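Local coordinates for protein putative mandelate racemase/muconate lactonizing enzyme (Bordetella bronchiseptica, PDB 3DDM) that is of unknown function but resembles the mandelate racemase/muconate lactonizing enzymes of the enolase superfamily, with an N-terminal capping domain set on a beta/alpha barrel, at residues A138-S143 / A320-A325; K175-F180 / M203-Q208; W229-L234 / P253-E258; A312-Q317 / L368-D373. The protein carries 1 engineered substitution. All coordinates share one frame; numbering follows the deposited sequence.

Contact 1 (A138-S143 / A320-A325); sequences AWLGGS and AHLLAA
A Schellman motif closing helix 136-139 brings Leu140 and Gly142 against Ala325 and Leu322, on the last turns of helix 313-325. Gly141, with its positive phi of 79°, is the C-prime residue of the motif. The left-handed conformation suits glycine and turns the chain sharply enough for Gly142 to pass beside the second helix. Gly142 CA comes 3.8 Å from Ala325 CA. Backbone meets backbone here: Gly142, lacking a side chain, and Ala325, with a single methyl, let the two chains come close.

Leu140 supplies the apolar part of the contact. Its backbone points CB at Ala325 CB, 3.5 Å away, and CG, anti to the carbonyl carbon (chi1 -63°), directs CD1 along the helix. That methyl lies 3.9 Å from Leu322 CA and 4.1 Å from Leu322 CD1, so a single leucine branch bridges the surface between Ala325 and the preceding turn. All of this is apolar contact, and no hydrogen bond joins the two segments directly. The polar link comes just before the first segment, where His321 ND1 is hydrogen-bonded to Trp137 N.

Helix 287-300 closes the leucine cluster, with Leu292 touching both Leu140 and Leu322. On another flank Trp139 packs on helix 110-131, while Leu322 and Leu323 reach Tyr305 of barrel strand 304-309.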
loop_
_atom_site.group_PDB
_atom_site.type_symbol
_atom_site.label_atom_id
_atom_site.label_comp_id
_atom_site.label_asym_id
_atom_site.label_seq_id
_atom_site.Cartn_x
_atom_site.Cartn_y
_atom_site.Cartn_z
ATOM N N ALA A 138 -10.597 -19.517 -24.784
ATOM C CA ALA A 138 -11.082 -20.895 -24.861
ATOM C C ALA A 138 -10.713 -21.654 -23.589
ATOM O O ALA A 138 -11.522 -22.413 -23.048
ATOM C CB ALA A 138 -10.493 -21.595 -26.076
ATOM N N TRP A 139 -9.484 -21.440 -23.129
ATOM C CA TRP A 139 -8.966 -22.055 -21.914
ATOM C C TRP A 139 -9.871 -21.716 -20.713
ATOM O O TRP A 139 -10.210 -22.580 -19.904
ATOM C CB TRP A 139 -7.566 -21.523 -21.667
ATOM C CG TRP A 139 -6.828 -22.184 -20.569
ATOM C CD1 TRP A 139 -6.140 -23.352 -20.640
ATOM C CD2 TRP A 139 -6.594 -21.654 -19.260
ATOM N NE1 TRP A 139 -5.471 -23.582 -19.463
ATOM C CE2 TRP A 139 -5.733 -22.554 -18.594
ATOM C CE3 TRP A 139 -7.019 -20.499 -18.584
ATOM C CZ2 TRP A 139 -5.284 -22.337 -17.281
ATOM C CZ3 TRP A 139 -6.570 -20.284 -17.274
ATOM C CH2 TRP A 139 -5.711 -21.200 -16.642
ATOM N N LEU A 140 -10.256 -20.447 -20.604
ATOM C CA LEU A 140 -11.133 -19.992 -19.530
ATOM C C LEU A 140 -12.551 -20.558 -19.701
ATOM O O LEU A 140 -13.477 -20.167 -18.984
ATOM C CB LEU A 140 -11.192 -18.463 -19.521
ATOM C CG LEU A 140 -9.879 -17.737 -19.226
ATOM C CD1 LEU A 140 -10.003 -16.255 -19.572
ATOM C CD2 LEU A 140 -9.520 -17.935 -17.768
ATOM N N GLY A 141 -12.724 -21.463 -20.657
ATOM C CA GLY A 141 -14.036 -22.043 -20.879
ATOM C C GLY A 141 -15.012 -21.185 -21.670
ATOM O O GLY A 141 -16.222 -21.307 -21.499
ATOM N N GLY A 142 -14.500 -20.322 -22.542
ATOM C CA GLY A 142 -15.380 -19.481 -23.342
ATOM C C GLY A 142 -15.810 -20.176 -24.623
ATOM O O GLY A 142 -15.222 -21.188 -25.007
ATOM N N SER A 143 -16.824 -19.648 -25.300
ATOM C CA SER A 143 -17.289 -20.282 -26.531
ATOM C C SER A 143 -17.291 -19.357 -27.754
ATOM O O SER A 143 -17.730 -19.750 -28.836
ATOM C CB SER A 143 -18.692 -20.864 -26.325
ATOM O OG SER A 143 -19.658 -19.840 -26.203
ATOM N N ALA A 320 -9.552 -8.627 -22.682
ATOM C CA ALA A 320 -10.414 -8.981 -23.803
ATOM C C ALA A 320 -10.733 -10.478 -23.731
ATOM O O ALA A 320 -11.863 -10.904 -23.973
ATOM C CB ALA A 320 -9.730 -8.646 -25.119
ATOM N N HIS A 321 -9.735 -11.275 -23.377
ATOM C CA HIS A 321 -9.962 -12.702 -23.280
ATOM C C HIS A 321 -10.937 -13.062 -22.176
ATOM O O HIS A 321 -11.820 -13.907 -22.372
ATOM C CB HIS A 321 -8.640 -13.416 -23.086
ATOM C CG HIS A 321 -7.873 -13.565 -24.357
ATOM N ND1 HIS A 321 -8.098 -14.599 -25.238
ATOM C CD2 HIS A 321 -6.953 -12.761 -24.942
ATOM C CE1 HIS A 321 -7.350 -14.425 -26.313
ATOM N NE2 HIS A 321 -6.647 -13.317 -26.159
ATOM N N LEU A 322 -10.796 -12.421 -21.018
ATOM C CA LEU A 322 -11.700 -12.713 -19.925
ATOM C C LEU A 322 -13.127 -12.350 -20.319
ATOM O O LEU A 322 -14.038 -13.144 -20.122
ATOM C CB LEU A 322 -11.287 -11.966 -18.654
ATOM C CG LEU A 322 -12.170 -12.299 -17.441
ATOM C CD1 LEU A 322 -12.412 -13.800 -17.379
ATOM C CD2 LEU A 322 -11.515 -11.822 -16.181
ATOM N N LEU A 323 -13.321 -11.164 -20.891
ATOM C CA LEU A 323 -14.658 -10.743 -21.312
ATOM C C LEU A 323 -15.267 -11.700 -22.333
ATOM O O LEU A 323 -16.480 -11.903 -22.360
ATOM C CB LEU A 323 -14.629 -9.335 -21.911
ATOM C CG LEU A 323 -15.992 -8.857 -22.441
ATOM C CD1 LEU A 323 -17.045 -8.901 -21.329
ATOM C CD2 LEU A 323 -15.855 -7.452 -23.000
ATOM N N ALA A 324 -14.430 -12.277 -23.185
ATOM C CA ALA A 324 -14.924 -13.206 -24.192
ATOM C C ALA A 324 -15.384 -14.484 -23.488
ATOM O O ALA A 324 -16.394 -15.085 -23.863
ATOM C CB ALA A 324 -13.825 -13.516 -25.219
ATOM N N ALA A 325 -14.646 -14.884 -22.457
ATOM C CA ALA A 325 -14.990 -16.079 -21.700
ATOM C C ALA A 325 -16.249 -15.867 -20.852
ATOM O O ALA A 325 -16.950 -16.823 -20.531
ATOM C CB ALA A 325 -13.810 -16.499 -20.815
#

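Contact 2 (K175-F180 / M203-Q208); sequences KLKVGF and MADANQ
Lys177 and Asp205 lie side by side and point the same way, on one face of two parallel barrel strands, so that their ends meet in a salt bridge. Lys177 NZ is 2.8 Å from Asp205 OD2 and uses the anti lone pair of that oxygen. The lysine chain bends at chi2 and chi3 to get there, whereas Asp205 carries CG anti to its backbone N (chi1 -176°). Asn207 crosses Lys177 at a slant: its OD1 accepts a hydrogen bond from Lys177 NZ at 2.9 Å, in the amide plane on a lone pair. Asn207 sits at a left-handed backbone position (phi 51°), which asparagine tolerates well.

Lys175, on the same face, crosses Met203 at about a right angle, its CG 3.7 Å from Met203 CB. Lys175 CD rests 3.9 Å from Asp205 CB, and NZ makes a salt bridge to Glu231 and a hydrogen bond to Tyr150 OH. Leu176 and Ala204 share the reverse face, where Leu176 packs on Val192 of helix 182-196, the crossover helix of this beta-alpha-beta unit. Past the strand ends, Val178 CG2 touches Ala206 CB at 3.9 Å. Regular backbone bonds, such as Leu176 N to Met203 O, hold the register.

Asp205 OD1 lies close to Glu231 OE2. Two lysines around these carboxylates would be expected to ease their repulsion, consistent with the Lys-X-Lys pattern and acidic cluster at the barrel mouth in related enzymes.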
loop_
_atom_site.group_PDB
_atom_site.type_symbol
_atom_site.label_atom_id
_atom_site.label_comp_id
_atom_site.label_asym_id
_atom_site.label_seq_id
_atom_site.Cartn_x
_atom_site.Cartn_y
_atom_site.Cartn_z
ATOM N N LYS A 175 -16.926 6.751 -22.967
ATOM C CA LYS A 175 -16.992 7.073 -21.548
ATOM C C LYS A 175 -16.279 8.399 -21.303
ATOM O O LYS A 175 -15.117 8.561 -21.669
ATOM C CB LYS A 175 -16.350 5.979 -20.687
ATOM C CG LYS A 175 -16.537 6.221 -19.176
ATOM C CD LYS A 175 -16.181 5.008 -18.309
ATOM C CE LYS A 175 -14.695 4.734 -18.285
ATOM N NZ LYS A 175 -14.358 3.520 -17.495
ATOM N N LEU A 176 -16.997 9.336 -20.685
ATOM C CA LEU A 176 -16.485 10.667 -20.365
ATOM C C LEU A 176 -15.984 10.783 -18.928
ATOM O O LEU A 176 -16.490 10.115 -18.026
ATOM C CB LEU A 176 -17.585 11.712 -20.561
ATOM C CG LEU A 176 -17.940 12.236 -21.954
ATOM C CD1 LEU A 176 -17.794 11.142 -23.012
ATOM C CD2 LEU A 176 -19.361 12.780 -21.910
ATOM N N LYS A 177 -14.991 11.644 -18.729
ATOM C CA LYS A 177 -14.437 11.894 -17.405
ATOM C C LYS A 177 -15.203 13.090 -16.861
ATOM O O LYS A 177 -15.400 14.078 -17.561
ATOM C CB LYS A 177 -12.948 12.270 -17.481
ATOM C CG LYS A 177 -12.020 11.262 -18.155
ATOM C CD LYS A 177 -11.196 10.458 -17.156
ATOM C CE LYS A 177 -11.873 9.130 -16.796
ATOM N NZ LYS A 177 -11.074 8.314 -15.817
ATOM N N VAL A 178 -15.643 12.999 -15.615
ATOM C CA VAL A 178 -16.363 14.092 -14.980
ATOM C C VAL A 178 -15.854 14.194 -13.555
ATOM O O VAL A 178 -15.070 13.353 -13.115
ATOM C CB VAL A 178 -17.879 13.826 -14.955
ATOM C CG1 VAL A 178 -18.401 13.698 -16.367
ATOM C CG2 VAL A 178 -18.176 12.560 -14.169
ATOM N N GLY A 179 -16.281 15.223 -12.835
ATOM C CA GLY A 179 -15.853 15.361 -11.456
ATOM C C GLY A 179 -15.089 16.628 -11.151
ATOM O O GLY A 179 -14.935 16.992 -9.987
ATOM N N PHE A 180 -14.621 17.299 -12.195
ATOM C CA PHE A 180 -13.860 18.536 -12.048
ATOM C C PHE A 180 -14.796 19.731 -11.853
ATOM O O PHE A 180 -14.733 20.419 -10.839
ATOM C CB PHE A 180 -13.004 18.777 -13.300
ATOM C CG PHE A 180 -12.270 17.547 -13.792
ATOM C CD1 PHE A 180 -11.111 17.101 -13.153
ATOM C CD2 PHE A 180 -12.743 16.834 -14.903
ATOM C CE1 PHE A 180 -10.430 15.965 -13.616
ATOM C CE2 PHE A 180 -12.068 15.697 -15.370
ATOM C CZ PHE A 180 -10.909 15.265 -14.726
ATOM N N MET A 203 -21.216 6.540 -21.285
ATOM C CA MET A 203 -20.923 6.333 -19.874
ATOM C C MET A 203 -20.216 7.558 -19.281
ATOM O O MET A 203 -19.844 8.475 -20.011
ATOM C CB MET A 203 -20.049 5.079 -19.704
ATOM C CG MET A 203 -20.676 3.792 -20.238
ATOM S SD MET A 203 -20.739 3.625 -22.067
ATOM C CE MET A 203 -19.809 2.190 -22.259
ATOM N N ALA A 204 -20.047 7.569 -17.958
ATOM C CA ALA A 204 -19.383 8.670 -17.261
ATOM C C ALA A 204 -18.623 8.146 -16.044
ATOM O O ALA A 204 -19.139 7.333 -15.276
ATOM C CB ALA A 204 -20.400 9.716 -16.831
ATOM N N ASP A 205 -17.393 8.626 -15.876
ATOM C CA ASP A 205 -16.531 8.206 -14.777
ATOM C C ASP A 205 -16.099 9.412 -13.945
ATOM O O ASP A 205 -15.471 10.331 -14.460
ATOM C CB ASP A 205 -15.318 7.477 -15.358
ATOM C CG ASP A 205 -14.408 6.906 -14.296
ATOM O OD1 ASP A 205 -14.927 6.380 -13.295
ATOM O OD2 ASP A 205 -13.169 6.968 -14.468
ATOM N N ALA A 206 -16.439 9.404 -12.658
ATOM C CA ALA A 206 -16.100 10.512 -11.756
ATOM C C ALA A 206 -14.835 10.283 -10.915
ATOM O O ALA A 206 -14.372 11.196 -10.226
ATOM C CB ALA A 206 -17.284 10.807 -10.838
ATOM N N ASN A 207 -14.284 9.072 -10.976
ATOM C CA ASN A 207 -13.076 8.720 -10.231
ATOM C C ASN A 207 -13.134 9.058 -8.748
ATOM O O ASN A 207 -12.203 9.645 -8.204
ATOM C CB ASN A 207 -11.838 9.390 -10.846
ATOM C CG ASN A 207 -11.493 8.835 -12.217
ATOM O OD1 ASN A 207 -12.083 9.233 -13.227
ATOM N ND2 ASN A 207 -10.543 7.896 -12.261
ATOM N N GLN A 208 -14.221 8.687 -8.086
ATOM C CA GLN A 208 -14.342 8.961 -6.660
ATOM C C GLN A 208 -14.207 10.450 -6.340
ATOM O O GLN A 208 -13.729 10.809 -5.268
ATOM C CB GLN A 208 -13.251 8.207 -5.904
ATOM C CG GLN A 208 -13.195 6.726 -6.171
ATOM C CD GLN A 208 -11.957 6.094 -5.571
ATOM O OE1 GLN A 208 -10.840 6.348 -6.012
ATOM N NE2 GLN A 208 -12.149 5.279 -4.550
#

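Contact 3 (W229-L234 / P253-E258); sequences WLEEPL and PLAGGE
Ala255 CB sits over the face of the Trp229 indole, 3.7 Å from the centroid of the five-membered ring, in a CH-pi contact 29° off the ring normal. The ring is brought there by its first torsion: CG stands between the backbone N and the carbonyl carbon (chi1 79°), which folds the indole over the neighbouring strand. The single methyl of Ala255 suits a place this close beneath the ring. Trp229 CB also touches Pro253 CG at 4.3 Å.

Glu231 differs: its CG is anti to the backbone N and the chain is extended beyond it. Its OE1 accepts a weak hydrogen bond from Trp229 NE1 at 3.4 Å, and is held more firmly by Lys175 and Gln279. These side chains stand on parallel strands 229-231 and 254-256, which helix 240-249 joins as one beta-alpha-beta unit of the barrel. Their ladder alternates from Leu230 N to Pro253 O (2.9 Å), from Ala255 N to Leu230 O (3.0 Å), and from Glu232 N to Ala255 O (3.0 Å). The face opposite Glu231 looks to helix 240-249, and there Pro233 CG packs obliquely on Leu254 CG at 4.2 Å.

At the strand ends, Glu232 adopts a left-handed backbone and bends at chi2, bringing OE1 4.1 Å from Glu258 CB. The two carboxylate planes stand 83° apart. Glu258 OE1 is paired with Lys284, while Gln106 of the second subunit packs on both Glu232 and Glu258.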
loop_
_atom_site.group_PDB
_atom_site.type_symbol
_atom_site.label_atom_id
_atom_site.label_comp_id
_atom_site.label_asym_id
_atom_site.label_seq_id
_atom_site.Cartn_x
_atom_site.Cartn_y
_atom_site.Cartn_z
ATOM N N TRP A 229 -24.130 3.874 -17.428
ATOM C CA TRP A 229 -23.686 3.735 -16.047
ATOM C C TRP A 229 -22.820 4.912 -15.592
ATOM O O TRP A 229 -22.177 5.584 -16.407
ATOM C CB TRP A 229 -22.937 2.410 -15.844
ATOM C CG TRP A 229 -21.504 2.376 -16.313
ATOM C CD1 TRP A 229 -20.445 3.074 -15.792
ATOM C CD2 TRP A 229 -20.962 1.540 -17.345
ATOM N NE1 TRP A 229 -19.277 2.717 -16.431
ATOM C CE2 TRP A 229 -19.563 1.780 -17.387
ATOM C CE3 TRP A 229 -21.519 0.609 -18.238
ATOM C CZ2 TRP A 229 -18.719 1.124 -18.285
ATOM C CZ3 TRP A 229 -20.678 -0.045 -19.132
ATOM C CH2 TRP A 229 -19.290 0.220 -19.147
ATOM N N LEU A 230 -22.830 5.163 -14.285
ATOM C CA LEU A 230 -22.053 6.239 -13.680
ATOM C C LEU A 230 -20.940 5.531 -12.903
ATOM O O LEU A 230 -21.201 4.816 -11.933
ATOM C CB LEU A 230 -22.943 7.043 -12.732
ATOM C CG LEU A 230 -22.701 8.543 -12.592
ATOM C CD1 LEU A 230 -23.662 9.115 -11.547
ATOM C CD2 LEU A 230 -21.257 8.790 -12.198
ATOM N N GLU A 231 -19.698 5.724 -13.332
ATOM C CA GLU A 231 -18.583 5.043 -12.691
ATOM C C GLU A 231 -17.909 5.776 -11.537
ATOM O O GLU A 231 -17.593 6.961 -11.627
ATOM C CB GLU A 231 -17.541 4.678 -13.739
ATOM C CG GLU A 231 -16.564 3.653 -13.256
ATOM C CD GLU A 231 -15.564 3.284 -14.316
ATOM O OE1 GLU A 231 -15.996 2.849 -15.409
ATOM O OE2 GLU A 231 -14.349 3.429 -14.054
ATOM N N GLU A 232 -17.692 5.033 -10.458
ATOM C CA GLU A 232 -17.062 5.524 -9.241
ATOM C C GLU A 232 -17.477 6.942 -8.803
ATOM O O GLU A 232 -16.624 7.807 -8.587
ATOM C CB GLU A 232 -15.535 5.448 -9.381
ATOM C CG GLU A 232 -14.986 4.044 -9.620
ATOM C CD GLU A 232 -13.639 3.819 -8.939
ATOM O OE1 GLU A 232 -13.551 2.911 -8.086
ATOM O OE2 GLU A 232 -12.670 4.547 -9.248
ATOM N N PRO A 233 -18.790 7.187 -8.640
ATOM C CA PRO A 233 -19.274 8.508 -8.224
ATOM C C PRO A 233 -18.817 8.874 -6.814
ATOM O O PRO A 233 -18.692 10.056 -6.483
ATOM C CB PRO A 233 -20.791 8.367 -8.332
ATOM C CG PRO A 233 -20.999 6.941 -7.938
ATOM C CD PRO A 233 -19.904 6.225 -8.707
ATOM N N LEU A 234 -18.570 7.855 -5.995
ATOM C CA LEU A 234 -18.109 8.047 -4.620
ATOM C C LEU A 234 -16.819 7.276 -4.424
ATOM O O LEU A 234 -16.504 6.390 -5.216
ATOM C CB LEU A 234 -19.118 7.486 -3.625
ATOM C CG LEU A 234 -20.559 7.961 -3.594
ATOM C CD1 LEU A 234 -21.297 7.109 -2.574
ATOM C CD2 LEU A 234 -20.627 9.439 -3.247
ATOM N N PRO A 253 -27.609 3.179 -13.662
ATOM C CA PRO A 253 -26.935 2.271 -12.735
ATOM C C PRO A 253 -25.511 2.745 -12.389
ATOM O O PRO A 253 -24.893 3.529 -13.117
ATOM C CB PRO A 253 -26.971 0.924 -13.475
ATOM C CG PRO A 253 -26.992 1.313 -14.914
ATOM C CD PRO A 253 -27.937 2.494 -14.929
ATOM N N LEU A 254 -25.018 2.263 -11.258
ATOM C CA LEU A 254 -23.709 2.606 -10.756
ATOM C C LEU A 254 -22.698 1.522 -11.134
ATOM O O LEU A 254 -23.045 0.341 -11.240
ATOM C CB LEU A 254 -23.795 2.761 -9.229
ATOM C CG LEU A 254 -24.007 4.168 -8.645
ATOM C CD1 LEU A 254 -24.975 4.979 -9.472
ATOM C CD2 LEU A 254 -24.493 4.037 -7.231
ATOM N N ALA A 255 -21.447 1.926 -11.341
ATOM C CA ALA A 255 -20.394 0.985 -11.694
ATOM C C ALA A 255 -19.160 1.204 -10.822
ATOM O O ALA A 255 -18.904 2.316 -10.354
ATOM C CB ALA A 255 -20.028 1.142 -13.146
ATOM N N GLY A 256 -18.400 0.131 -10.607
ATOM C CA GLY A 256 -17.195 0.210 -9.804
ATOM C C GLY A 256 -16.469 -1.117 -9.859
ATOM O O GLY A 256 -17.026 -2.102 -10.322
ATOM N N GLY A 257 -15.227 -1.146 -9.384
ATOM C CA GLY A 257 -14.460 -2.375 -9.391
ATOM C C GLY A 257 -12.989 -2.060 -9.538
ATOM O O GLY A 257 -12.134 -2.801 -9.060
ATOM N N GLU A 258 -12.698 -0.954 -10.215
ATOM C CA GLU A 258 -11.327 -0.511 -10.427
ATOM C C GLU A 258 -10.623 -0.558 -9.079
ATOM O O GLU A 258 -9.457 -0.931 -8.988
ATOM C CB GLU A 258 -11.312 0.932 -10.943
ATOM C CG GLU A 258 -10.480 1.172 -12.182
ATOM C CD GLU A 258 -9.004 0.839 -11.998
ATOM O OE1 GLU A 258 -8.346 1.480 -11.143
ATOM O OE2 GLU A 258 -8.500 -0.063 -12.714
#

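Contact 4 (A312-Q317 / L368-D373); sequences AGIGLQ and LGVTPD
Ile314 and Gln317, on the first turns of helix 313-325, hold the loop 368-373 against the barrel domain of this enolase-superfamily fold. Ile314 presents two branches. CG2 meets Leu368 CD1 at 3.7 Å, the two side chains crossing near a right angle, while CD1 reaches Val370 CG1 at 3.7 Å and Pro372 CD at 4.1 Å. A beta-branched residue suits this place because its methyl arms spread along the loop. Val370 turns CG1 toward the helix by placing it between the backbone N and the carbonyl carbon (chi1 63°), where it also lies 4.2 Å from Gln317 CG.

The polar part belongs to Gln317, bent at chi2 so that its amide reaches the loop backbone. NE2 donates to Leu368 O at 2.9 Å, nearly in line with the carbonyl, and the acceptor lies close to the amide plane. Gly369, at positive phi, then turns the loop onward.

Farther out, strands 37-46 and 52-56 of the N-terminal domain flank the contact: Leu42 touches Ile314 and Pro372, and Glu56 bonds to the backbone N of Ala312 and Gly315. The rotation of the Gln317 amide is fixed by its other atom, OE1, which accepts from Ala351 N.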
loop_
_atom_site.group_PDB
_atom_site.type_symbol
_atom_site.label_atom_id
_atom_site.label_comp_id
_atom_site.label_asym_id
_atom_site.label_seq_id
_atom_site.Cartn_x
_atom_site.Cartn_y
_atom_site.Cartn_z
ATOM N N ALA A 312 -0.876 -0.978 -20.603
ATOM C CA ALA A 312 -0.273 -1.389 -21.865
ATOM C C ALA A 312 -1.086 -2.495 -22.535
ATOM O O ALA A 312 -2.094 -2.954 -21.995
ATOM C CB ALA A 312 1.163 -1.849 -21.627
ATOM N N GLY A 313 -0.622 -2.931 -23.704
ATOM C CA GLY A 313 -1.320 -3.950 -24.468
ATOM C C GLY A 313 -1.542 -5.324 -23.862
ATOM O O GLY A 313 -2.625 -5.904 -24.020
ATOM N N ILE A 314 -0.536 -5.860 -23.181
ATOM C CA ILE A 314 -0.664 -7.186 -22.587
ATOM C C ILE A 314 -1.869 -7.280 -21.659
ATOM O O ILE A 314 -2.678 -8.206 -21.762
ATOM C CB ILE A 314 0.618 -7.567 -21.810
ATOM C CG1 ILE A 314 1.804 -7.624 -22.778
ATOM C CG2 ILE A 314 0.456 -8.927 -21.144
ATOM C CD1 ILE A 314 1.661 -8.673 -23.863
ATOM N N GLY A 315 -1.992 -6.310 -20.757
ATOM C CA GLY A 315 -3.096 -6.307 -19.818
ATOM C C GLY A 315 -4.418 -6.153 -20.525
ATOM O O GLY A 315 -5.414 -6.749 -20.126
ATOM N N LEU A 316 -4.434 -5.343 -21.576
ATOM C CA LEU A 316 -5.660 -5.130 -22.339
ATOM C C LEU A 316 -6.093 -6.422 -23.032
ATOM O O LEU A 316 -7.274 -6.773 -23.009
ATOM C CB LEU A 316 -5.468 -4.025 -23.390
ATOM C CG LEU A 316 -6.734 -3.760 -24.211
ATOM C CD1 LEU A 316 -7.866 -3.378 -23.274
ATOM C CD2 LEU A 316 -6.485 -2.658 -25.231
ATOM N N GLN A 317 -5.139 -7.116 -23.657
ATOM C CA GLN A 317 -5.438 -8.372 -24.335
ATOM C C GLN A 317 -5.968 -9.364 -23.299
ATOM O O GLN A 317 -6.935 -10.088 -23.559
ATOM C CB GLN A 317 -4.184 -8.933 -25.029
ATOM C CG GLN A 317 -3.719 -8.142 -26.284
ATOM C CD GLN A 317 -4.449 -8.541 -27.579
ATOM O OE1 GLN A 317 -4.794 -7.686 -28.404
ATOM N NE2 GLN A 317 -4.663 -9.843 -27.766
ATOM N N LEU A 368 -2.583 -15.160 -24.813
ATOM C CA LEU A 368 -3.010 -13.773 -24.936
ATOM C C LEU A 368 -3.130 -13.378 -26.398
ATOM O O LEU A 368 -3.783 -12.388 -26.727
ATOM C CB LEU A 368 -1.999 -12.862 -24.251
ATOM C CG LEU A 368 -1.941 -12.964 -22.736
ATOM C CD1 LEU A 368 -0.663 -12.331 -22.236
ATOM C CD2 LEU A 368 -3.158 -12.281 -22.141
ATOM N N GLY A 369 -2.492 -14.155 -27.270
ATOM C CA GLY A 369 -2.525 -13.856 -28.688
ATOM C C GLY A 369 -1.405 -12.901 -29.079
ATOM O O GLY A 369 -1.394 -12.369 -30.190
ATOM N N VAL A 370 -0.461 -12.679 -28.171
ATOM C CA VAL A 370 0.648 -11.781 -28.453
ATOM C C VAL A 370 1.866 -12.082 -27.594
ATOM O O VAL A 370 1.744 -12.572 -26.469
ATOM C CB VAL A 370 0.249 -10.319 -28.197
ATOM C CG1 VAL A 370 -0.082 -10.131 -26.725
ATOM C CG2 VAL A 370 1.368 -9.388 -28.605
ATOM N N THR A 371 3.041 -11.793 -28.142
ATOM C CA THR A 371 4.296 -11.974 -27.429
ATOM C C THR A 371 5.023 -10.645 -27.565
ATOM O O THR A 371 5.271 -10.169 -28.664
ATOM C CB THR A 371 5.173 -13.075 -28.051
ATOM O OG1 THR A 371 4.500 -14.331 -27.971
ATOM C CG2 THR A 371 6.486 -13.183 -27.306
ATOM N N PRO A 372 5.367 -10.018 -26.444
ATOM C CA PRO A 372 6.061 -8.740 -26.574
ATOM C C PRO A 372 7.444 -8.834 -27.209
ATOM O O PRO A 372 8.101 -9.872 -27.160
ATOM C CB PRO A 372 6.120 -8.244 -25.135
ATOM C CG PRO A 372 6.197 -9.522 -24.351
ATOM C CD PRO A 372 5.176 -10.385 -25.032
ATOM N N ASP A 373 7.873 -7.737 -27.818
ATOM C CA ASP A 373 9.193 -7.650 -28.424
ATOM C C ASP A 373 9.933 -6.633 -27.555
ATOM O O ASP A 373 9.994 -5.448 -27.879
ATOM C CB ASP A 373 9.089 -7.133 -29.860
ATOM C CG ASP A 373 10.427 -7.124 -30.578
ATOM O OD1 ASP A 373 11.474 -7.321 -29.915
ATOM O OD2 ASP A 373 10.433 -6.907 -31.808
#

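Contacts 2 and 3 are neighbours in the curled barrel sheet, their centres 9 Å apart, and come in series along the chain. Strands 202-205 and 229-231 pair directly, with Ala204 O 2.6 Å from Glu231 N, so that the two contacts span four consecutive barrel strands. Contacts 1 and 4, centres 15 Å apart, share helix 313-325 and alternate along the sequence; His321 of contact 1 meets Leu368 O of contact 4 in a weak hydrogen bond. They fasten that helix to the chain entering the barrel and the loop leaving it. Contact 1 encloses contacts 2 and 3 along the chain, with centres about 29 and 24 Å away; contact 4 is centred about 27 Å from both.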